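Local coordinates for protein NDP-rhamnosyltransferase (Saccharopolyspora spinosa, PDB 3TSA) that belongs to the GT-B glycosyltransferases, in which two Rossmann-like domains face each other across a cleft, at residues A[299-313]-A[321-335]. Sequence-based numbering, arbitrary orientation.
Sequences AFTATRLGIPQLVLP and YARNLAAAGAGICLP
The Phe300 ring receives Tyr321 at its edge, CE1 of Tyr321 lying near the phenylalanine plane and 3.8 Å from Phe300 CE1. Around the Tyr321 ring, one face carries Leu325 CB near the rim, while the hydroxyl end of its edge faces the Gln309 amide, whose plane is turned only 17° from that of the ring. With CG anti to the backbone N (chi1 176°), Tyr321 reaches out from its helix to helix 296-304, where Ala299 CB approaches Tyr321 CE2 obliquely at 3.4 Å. The tyrosine OH also comes within 3.0 Å of Thr303 OG1, and that threonine hydroxyl donates to Ala299 O. Thr303 N binds the same carbonyl from the opposite face of its plane.

In this worked example of a beta-alpha-beta crossover, strands 309-311 and 331-333 are the last two of the parallel sheet in the C-terminal domain, and helix 318-327 connects them, lying against the sheet face that carries Val311. Backbone hydrogen bonds join the strands, as from Val311 N to Ile332 O (2.9 Å), and continue just past them with Leu334 N to Val311 O (3.0 Å). Val311 packs against the helix with its two methyls divided: CG1 meets Ala322 CB at 3.6 Å, and CG2 meets Leu325 CD2 at 3.9 Å. On the other sheet face, Leu310 CD2 packs against Ile332 and Leu334, and Phe346 of helix 343-354 touches both leucines.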
ATOM      1  N   ALA A 299     -10.821 -11.814 -12.284  1.00 14.25           N
ATOM      2  CA  ALA A 299     -11.907 -12.826 -12.085  1.00 14.31           C
ATOM      3  C   ALA A 299     -12.330 -12.939 -10.623  1.00 14.29           C
ATOM      4  O   ALA A 299     -13.529 -13.063 -10.337  1.00 14.70           O
ATOM      5  CB  ALA A 299     -11.463 -14.184 -12.640  1.00 12.53           C
ATOM      6  N   PHE A 300     -11.368 -12.934  -9.698  1.00 14.59           N
ATOM      7  CA  PHE A 300     -11.728 -13.059  -8.308  1.00 15.95           C
ATOM      8  C   PHE A 300     -12.408 -11.771  -7.821  1.00 14.23           C
ATOM      9  O   PHE A 300     -13.264 -11.827  -6.933  1.00 12.65           O
ATOM     10  CB  PHE A 300     -10.498 -13.412  -7.442  1.00 15.05           C
ATOM     11  CG  PHE A 300     -10.067 -14.844  -7.534  1.00 16.92           C
ATOM     12  CD1 PHE A 300     -10.574 -15.752  -8.485  1.00 21.38           C
ATOM     13  CD2 PHE A 300      -9.106 -15.282  -6.668  1.00 15.87           C
ATOM     14  CE1 PHE A 300     -10.099 -17.137  -8.510  1.00 17.65           C
ATOM     15  CE2 PHE A 300      -8.698 -16.616  -6.651  1.00 15.06           C
ATOM     16  CZ  PHE A 300      -9.166 -17.526  -7.615  1.00 15.71           C
ATOM     17  N   THR A 301     -12.068 -10.615  -8.412  1.00 14.65           N
ATOM     18  CA  THR A 301     -12.742  -9.381  -8.014  1.00 13.81           C
ATOM     19  C   THR A 301     -14.187  -9.483  -8.476  1.00 13.98           C
ATOM     20  O   THR A 301     -15.103  -9.164  -7.714  1.00 15.30           O
ATOM     21  CB  THR A 301     -12.070  -8.146  -8.612  1.00 14.50           C
ATOM     22  OG1 THR A 301     -10.782  -7.989  -8.022  1.00 15.51           O
ATOM     23  CG2 THR A 301     -12.869  -6.889  -8.394  1.00 14.10           C
ATOM     24  N   ALA A 302     -14.395  -9.903  -9.751  1.00 13.62           N
ATOM     25  CA  ALA A 302     -15.735 -10.102 -10.247  1.00 12.96           C
ATOM     26  C   ALA A 302     -16.487 -11.113  -9.326  1.00 12.50           C
ATOM     27  O   ALA A 302     -17.632 -10.827  -8.916  1.00 13.40           O
ATOM     28  CB  ALA A 302     -15.746 -10.549 -11.721  1.00 13.54           C
ATOM     29  N   THR A 303     -15.846 -12.236  -9.014  1.00 11.65           N
ATOM     30  CA  THR A 303     -16.537 -13.354  -8.310  1.00 12.92           C
ATOM     31  C   THR A 303     -16.895 -12.857  -6.884  1.00 13.25           C
ATOM     32  O   THR A 303     -18.055 -12.997  -6.440  1.00 15.36           O
ATOM     33  CB  THR A 303     -15.635 -14.568  -8.283  1.00 11.64           C
ATOM     34  OG1 THR A 303     -15.559 -15.007  -9.622  1.00 14.02           O
ATOM     35  CG2 THR A 303     -16.295 -15.706  -7.477  1.00 14.42           C
ATOM     36  N   ARG A 304     -15.948 -12.168  -6.253  1.00 16.12           N
ATOM     37  CA  ARG A 304     -16.181 -11.549  -4.912  1.00 15.22           C
ATOM     38  C   ARG A 304     -17.428 -10.654  -4.866  1.00 16.87           C
ATOM     39  O   ARG A 304     -18.203 -10.648  -3.882  1.00 16.84           O
ATOM     40  CB  ARG A 304     -14.894 -10.821  -4.416  1.00 16.36           C
ATOM     41  CG  ARG A 304     -15.081 -10.056  -3.127  1.00 21.83           C
ATOM     42  CD  ARG A 304     -15.516 -10.904  -1.918  1.00 29.80           C
ATOM     43  NE  ARG A 304     -15.749 -10.027  -0.760  1.00 30.32           N
ATOM     44  CZ  ARG A 304     -16.899  -9.417  -0.489  1.00 33.56           C
ATOM     45  NH1 ARG A 304     -17.972  -9.588  -1.275  1.00 30.06           N
ATOM     46  NH2 ARG A 304     -16.972  -8.625   0.590  1.00 30.47           N
ATOM     47  N   LEU A 305     -17.673  -9.915  -5.955  1.00 17.01           N
ATOM     48  CA  LEU A 305     -18.728  -8.958  -6.046  1.00 16.63           C
ATOM     49  C   LEU A 305     -20.038  -9.563  -6.638  1.00 17.52           C
ATOM     50  O   LEU A 305     -21.018  -8.849  -6.894  1.00 20.54           O
ATOM     51  CB  LEU A 305     -18.204  -7.733  -6.839  1.00 15.55           C
ATOM     52  CG  LEU A 305     -17.125  -6.842  -6.231  1.00 19.31           C
ATOM     53  CD1 LEU A 305     -16.773  -5.715  -7.238  1.00 21.12           C
ATOM     54  CD2 LEU A 305     -17.707  -6.329  -4.910  1.00 31.35           C
ATOM     55  N   GLY A 306     -20.019 -10.850  -6.952  1.00 16.77           N
ATOM     56  CA  GLY A 306     -21.192 -11.622  -7.440  1.00 16.11           C
ATOM     57  C   GLY A 306     -21.501 -11.317  -8.922  1.00 15.14           C
ATOM     58  O   GLY A 306     -22.638 -11.446  -9.342  1.00 15.83           O
ATOM     59  N   ILE A 307     -20.470 -10.977  -9.704  1.00 14.11           N
ATOM     60  CA  ILE A 307     -20.633 -10.561 -11.111  1.00 12.63           C
ATOM     61  C   ILE A 307     -20.208 -11.741 -12.023  1.00 13.45           C
ATOM     62  O   ILE A 307     -19.078 -12.211 -11.957  1.00 13.09           O
ATOM     63  CB  ILE A 307     -19.772  -9.366 -11.424  1.00 10.96           C
ATOM     64  CG1 ILE A 307     -19.971  -8.157 -10.470  1.00 14.78           C
ATOM     65  CG2 ILE A 307     -20.051  -8.877 -12.900  1.00 12.72           C
ATOM     66  CD1 ILE A 307     -21.406  -7.749 -10.345  1.00 17.15           C
ATOM     67  N   PRO A 308     -21.141 -12.211 -12.855  1.00 13.43           N
ATOM     68  CA  PRO A 308     -20.738 -13.339 -13.707  1.00 13.02           C
ATOM     69  C   PRO A 308     -19.742 -12.924 -14.776  1.00 14.47           C
ATOM     70  O   PRO A 308     -19.584 -11.754 -15.100  1.00 12.12           O
ATOM     71  CB  PRO A 308     -22.027 -13.823 -14.348  1.00 14.57           C
ATOM     72  CG  PRO A 308     -22.967 -12.714 -14.279  1.00 14.49           C
ATOM     73  CD  PRO A 308     -22.546 -11.828 -13.056  1.00 14.95           C
ATOM     74  N   GLN A 309     -19.063 -13.927 -15.344  1.00 12.70           N
ATOM     75  CA  GLN A 309     -17.996 -13.681 -16.279  1.00 12.90           C
ATOM     76  C   GLN A 309     -18.141 -14.526 -17.514  1.00 13.49           C
ATOM     77  O   GLN A 309     -18.588 -15.664 -17.478  1.00 13.49           O
ATOM     78  CB  GLN A 309     -16.588 -13.951 -15.681  1.00 13.81           C
ATOM     79  CG  GLN A 309     -16.333 -13.132 -14.402  1.00 13.61           C
ATOM     80  CD  GLN A 309     -15.994 -14.006 -13.240  1.00 18.03           C
ATOM     81  OE1 GLN A 309     -16.702 -14.027 -12.228  1.00 16.87           O
ATOM     82  NE2 GLN A 309     -14.937 -14.768 -13.381  1.00 11.10           N
ATOM     83  N   LEU A 310     -17.748 -13.909 -18.612  1.00 11.67           N
ATOM     84  CA  LEU A 310     -17.563 -14.645 -19.884  1.00 13.03           C
ATOM     85  C   LEU A 310     -16.023 -14.722 -20.039  1.00 13.23           C
ATOM     86  O   LEU A 310     -15.386 -13.690 -20.146  1.00 14.36           O
ATOM     87  CB  LEU A 310     -18.130 -13.775 -20.958  1.00 13.65           C
ATOM     88  CG  LEU A 310     -18.667 -14.469 -22.224  1.00 21.04           C
ATOM     89  CD1 LEU A 310     -19.147 -13.562 -23.359  1.00 16.19           C
ATOM     90  CD2 LEU A 310     -18.020 -15.690 -22.649  1.00 23.69           C
ATOM     91  N   VAL A 311     -15.474 -15.947 -20.101  1.00 11.98           N
ATOM     92  CA  VAL A 311     -14.050 -16.135 -19.890  1.00 12.08           C
ATOM     93  C   VAL A 311     -13.445 -16.647 -21.194  1.00 12.45           C
ATOM     94  O   VAL A 311     -13.987 -17.560 -21.799  1.00 14.07           O
ATOM     95  CB  VAL A 311     -13.753 -17.145 -18.774  1.00 11.21           C
ATOM     96  CG1 VAL A 311     -12.244 -17.059 -18.421  1.00 12.85           C
ATOM     97  CG2 VAL A 311     -14.562 -16.788 -17.464  1.00 14.15           C
ATOM     98  N   LEU A 312     -12.418 -15.959 -21.651  1.00 11.02           N
ATOM     99  CA  LEU A 312     -11.679 -16.425 -22.862  1.00 11.36           C
ATOM    100  C   LEU A 312     -10.314 -16.842 -22.430  1.00 10.88           C
ATOM    101  O   LEU A 312      -9.320 -16.136 -22.577  1.00 12.11           O
ATOM    102  CB  LEU A 312     -11.619 -15.268 -23.852  1.00 13.06           C
ATOM    103  CG  LEU A 312     -12.879 -14.632 -24.514  1.00 19.67           C
ATOM    104  CD1 LEU A 312     -13.802 -14.024 -23.581  1.00 22.33           C
ATOM    105  CD2 LEU A 312     -12.308 -13.485 -25.370  1.00 26.62           C
ATOM    106  N   PRO A 313     -10.177 -18.086 -21.907  1.00 10.76           N
ATOM    107  CA  PRO A 313      -8.873 -18.459 -21.372  1.00 11.68           C
ATOM    108  C   PRO A 313      -7.773 -18.563 -22.457  1.00 12.88           C
ATOM    109  O   PRO A 313      -8.100 -18.864 -23.626  1.00 12.51           O
ATOM    110  CB  PRO A 313      -9.153 -19.880 -20.807  1.00 13.29           C
ATOM    111  CG  PRO A 313     -10.340 -20.423 -21.685  1.00 10.71           C
ATOM    112  CD  PRO A 313     -11.176 -19.164 -21.827  1.00 11.37           C
ATOM    113  N   TYR A 321      -9.855 -22.394 -14.491  1.00 10.66           N
ATOM    114  CA  TYR A 321     -10.796 -21.456 -13.876  1.00 10.47           C
ATOM    115  C   TYR A 321     -12.022 -21.301 -14.766  1.00 11.78           C
ATOM    116  O   TYR A 321     -13.139 -21.331 -14.290  1.00 11.34           O
ATOM    117  CB  TYR A 321     -10.176 -20.081 -13.734  1.00 10.47           C
ATOM    118  CG  TYR A 321     -11.127 -19.107 -13.204  1.00  9.94           C
ATOM    119  CD1 TYR A 321     -11.422 -19.089 -11.849  1.00 13.97           C
ATOM    120  CD2 TYR A 321     -11.733 -18.171 -14.049  1.00  9.20           C
ATOM    121  CE1 TYR A 321     -12.379 -18.148 -11.317  1.00 13.95           C
ATOM    122  CE2 TYR A 321     -12.669 -17.235 -13.565  1.00 11.16           C
ATOM    123  CZ  TYR A 321     -12.975 -17.246 -12.205  1.00 15.29           C
ATOM    124  OH  TYR A 321     -13.845 -16.340 -11.655  1.00 16.00           O
ATOM    125  N   ALA A 322     -11.810 -21.138 -16.070  1.00 12.43           N
ATOM    126  CA  ALA A 322     -12.951 -20.914 -16.961  1.00 12.37           C
ATOM    127  C   ALA A 322     -13.978 -22.087 -16.937  1.00 12.05           C
ATOM    128  O   ALA A 322     -15.186 -21.830 -16.874  1.00 11.80           O
ATOM    129  CB  ALA A 322     -12.483 -20.622 -18.421  1.00 13.15           C
ATOM    130  N   ARG A 323     -13.485 -23.325 -17.041  1.00 11.51           N
ATOM    131  CA  ARG A 323     -14.299 -24.503 -17.020  1.00 11.89           C
ATOM    132  C   ARG A 323     -15.035 -24.624 -15.664  1.00 10.67           C
ATOM    133  O   ARG A 323     -16.253 -24.965 -15.640  1.00 12.60           O
ATOM    134  CB  ARG A 323     -13.471 -25.792 -17.280  1.00 11.72           C
ATOM    135  CG  ARG A 323     -13.047 -25.997 -18.719  1.00 20.13           C
ATOM    136  CD  ARG A 323     -12.510 -27.455 -18.863  1.00 21.69           C
ATOM    137  NE  ARG A 323     -11.350 -27.753 -17.968  1.00 22.63           N
ATOM    138  CZ  ARG A 323     -10.103 -27.781 -18.448  1.00 18.74           C
ATOM    139  NH1 ARG A 323      -9.901 -27.455 -19.708  1.00 16.33           N
ATOM    140  NH2 ARG A 323      -9.096 -28.076 -17.666  1.00 20.30           N
ATOM    141  N   ASN A 324     -14.333 -24.273 -14.611  1.00 12.14           N
ATOM    142  CA  ASN A 324     -14.939 -24.558 -13.317  1.00 11.70           C
ATOM    143  C   ASN A 324     -15.942 -23.488 -12.980  1.00 11.96           C
ATOM    144  O   ASN A 324     -17.019 -23.786 -12.429  1.00 12.95           O
ATOM    145  CB  ASN A 324     -13.857 -24.653 -12.240  1.00 11.71           C
ATOM    146  CG  ASN A 324     -12.914 -25.891 -12.474  1.00 11.59           C
ATOM    147  OD1 ASN A 324     -13.132 -26.755 -13.376  1.00 14.43           O
ATOM    148  ND2 ASN A 324     -11.811 -25.877 -11.733  1.00 14.03           N
ATOM    149  N   LEU A 325     -15.658 -22.255 -13.388  1.00 10.91           N
ATOM    150  CA  LEU A 325     -16.636 -21.170 -13.239  1.00 10.74           C
ATOM    151  C   LEU A 325     -17.948 -21.475 -14.002  1.00 13.07           C
ATOM    152  O   LEU A 325     -19.046 -21.289 -13.503  1.00 12.33           O
ATOM    153  CB  LEU A 325     -16.041 -19.881 -13.815  1.00 11.63           C
ATOM    154  CG  LEU A 325     -17.020 -18.692 -13.555  1.00 17.22           C
ATOM    155  CD1 LEU A 325     -16.921 -18.234 -12.158  1.00 12.23           C
ATOM    156  CD2 LEU A 325     -16.792 -17.509 -14.408  1.00 14.82           C
ATOM    157  N   ALA A 326     -17.828 -21.914 -15.243  1.00 13.21           N
ATOM    158  CA  ALA A 326     -19.012 -22.303 -16.044  1.00 14.12           C
ATOM    159  C   ALA A 326     -19.750 -23.453 -15.417  1.00 13.73           C
ATOM    160  O   ALA A 326     -20.966 -23.434 -15.371  1.00 15.62           O
ATOM    161  CB  ALA A 326     -18.572 -22.675 -17.497  1.00 13.98           C
ATOM    162  N   ALA A 327     -19.018 -24.444 -14.932  1.00 14.59           N
ATOM    163  CA  ALA A 327     -19.705 -25.579 -14.277  1.00 15.31           C
ATOM    164  C   ALA A 327     -20.518 -25.106 -13.097  1.00 14.23           C
ATOM    165  O   ALA A 327     -21.606 -25.645 -12.819  1.00 14.99           O
ATOM    166  CB  ALA A 327     -18.724 -26.681 -13.895  1.00 14.91           C
ATOM    167  N   ALA A 328     -20.008 -24.078 -12.410  1.00 13.43           N
ATOM    168  CA  ALA A 328     -20.708 -23.420 -11.263  1.00 14.10           C
ATOM    169  C   ALA A 328     -21.954 -22.673 -11.623  1.00 13.61           C
ATOM    170  O   ALA A 328     -22.719 -22.257 -10.724  1.00 14.02           O
ATOM    171  CB  ALA A 328     -19.765 -22.504 -10.485  1.00 10.28           C
ATOM    172  N   GLY A 329     -22.194 -22.454 -12.928  1.00 11.76           N
ATOM    173  CA  GLY A 329     -23.337 -21.678 -13.405  1.00 12.78           C
ATOM    174  C   GLY A 329     -23.061 -20.170 -13.416  1.00 11.64           C
ATOM    175  O   GLY A 329     -23.965 -19.417 -13.679  1.00 15.41           O
ATOM    176  N   ALA A 330     -21.844 -19.747 -13.038  1.00 12.21           N
ATOM    177  CA  ALA A 330     -21.538 -18.326 -12.747  1.00 11.55           C
ATOM    178  C   ALA A 330     -20.937 -17.641 -13.955  1.00 13.52           C
ATOM    179  O   ALA A 330     -20.440 -16.506 -13.850  1.00 14.54           O
ATOM    180  CB  ALA A 330     -20.530 -18.191 -11.499  1.00 15.15           C
ATOM    181  N   GLY A 331     -20.906 -18.346 -15.085  1.00 13.52           N
ATOM    182  CA  GLY A 331     -20.289 -17.699 -16.279  1.00 13.71           C
ATOM    183  C   GLY A 331     -20.368 -18.640 -17.458  1.00 13.20           C
ATOM    184  O   GLY A 331     -20.970 -19.758 -17.384  1.00 14.21           O
ATOM    185  N   ILE A 332     -19.780 -18.155 -18.543  1.00 13.35           N
ATOM    186  CA  ILE A 332     -19.698 -18.968 -19.770  1.00 13.76           C
ATOM    187  C   ILE A 332     -18.212 -19.013 -20.139  1.00 13.13           C
ATOM    188  O   ILE A 332     -17.515 -18.006 -20.040  1.00 12.98           O
ATOM    189  CB  ILE A 332     -20.591 -18.360 -20.869  1.00 13.51           C
ATOM    190  CG1 ILE A 332     -22.089 -18.639 -20.573  1.00 15.53           C
ATOM    191  CG2 ILE A 332     -20.253 -19.023 -22.258  1.00 16.14           C
ATOM    192  CD1 ILE A 332     -23.004 -17.936 -21.514  1.00 20.80           C
ATOM    193  N   CYS A 333     -17.728 -20.197 -20.560  1.00 13.76           N
ATOM    194  CA  CYS A 333     -16.371 -20.365 -21.007  1.00 14.64           C
ATOM    195  C   CYS A 333     -16.345 -20.459 -22.573  1.00 14.30           C
ATOM    196  O   CYS A 333     -17.146 -21.242 -23.140  1.00 14.71           O
ATOM    197  CB  CYS A 333     -15.856 -21.680 -20.354  1.00 15.14           C
ATOM    198  SG  CYS A 333     -14.233 -22.185 -21.082  1.00 17.06           S
ATOM    199  N   LEU A 334     -15.528 -19.666 -23.269  1.00 12.71           N
ATOM    200  CA  LEU A 334     -15.225 -19.968 -24.714  1.00 11.76           C
ATOM    201  C   LEU A 334     -13.837 -20.623 -24.708  1.00 12.61           C
ATOM    202  O   LEU A 334     -12.820 -19.936 -24.552  1.00 14.23           O
ATOM    203  CB  LEU A 334     -15.276 -18.693 -25.592  1.00 13.84           C
ATOM    204  CG  LEU A 334     -16.501 -17.769 -25.402  1.00 15.13           C
ATOM    205  CD1 LEU A 334     -16.445 -16.528 -26.301  1.00 15.02           C
ATOM    206  CD2 LEU A 334     -17.766 -18.589 -25.701  1.00 20.34           C
ATOM    207  N   PRO A 335     -13.784 -21.957 -24.903  1.00 12.52           N
ATOM    208  CA  PRO A 335     -12.595 -22.682 -24.368  1.00 13.58           C
ATOM    209  C   PRO A 335     -11.410 -22.729 -25.282  1.00 12.94           C
ATOM    210  O   PRO A 335     -10.338 -23.129 -24.858  1.00 13.04           O
ATOM    211  CB  PRO A 335     -13.110 -24.101 -24.164  1.00 13.93           C
ATOM    212  CG  PRO A 335     -14.186 -24.250 -25.200  1.00 14.65           C
ATOM    213  CD  PRO A 335     -14.894 -22.881 -25.155  1.00 15.23           C
TER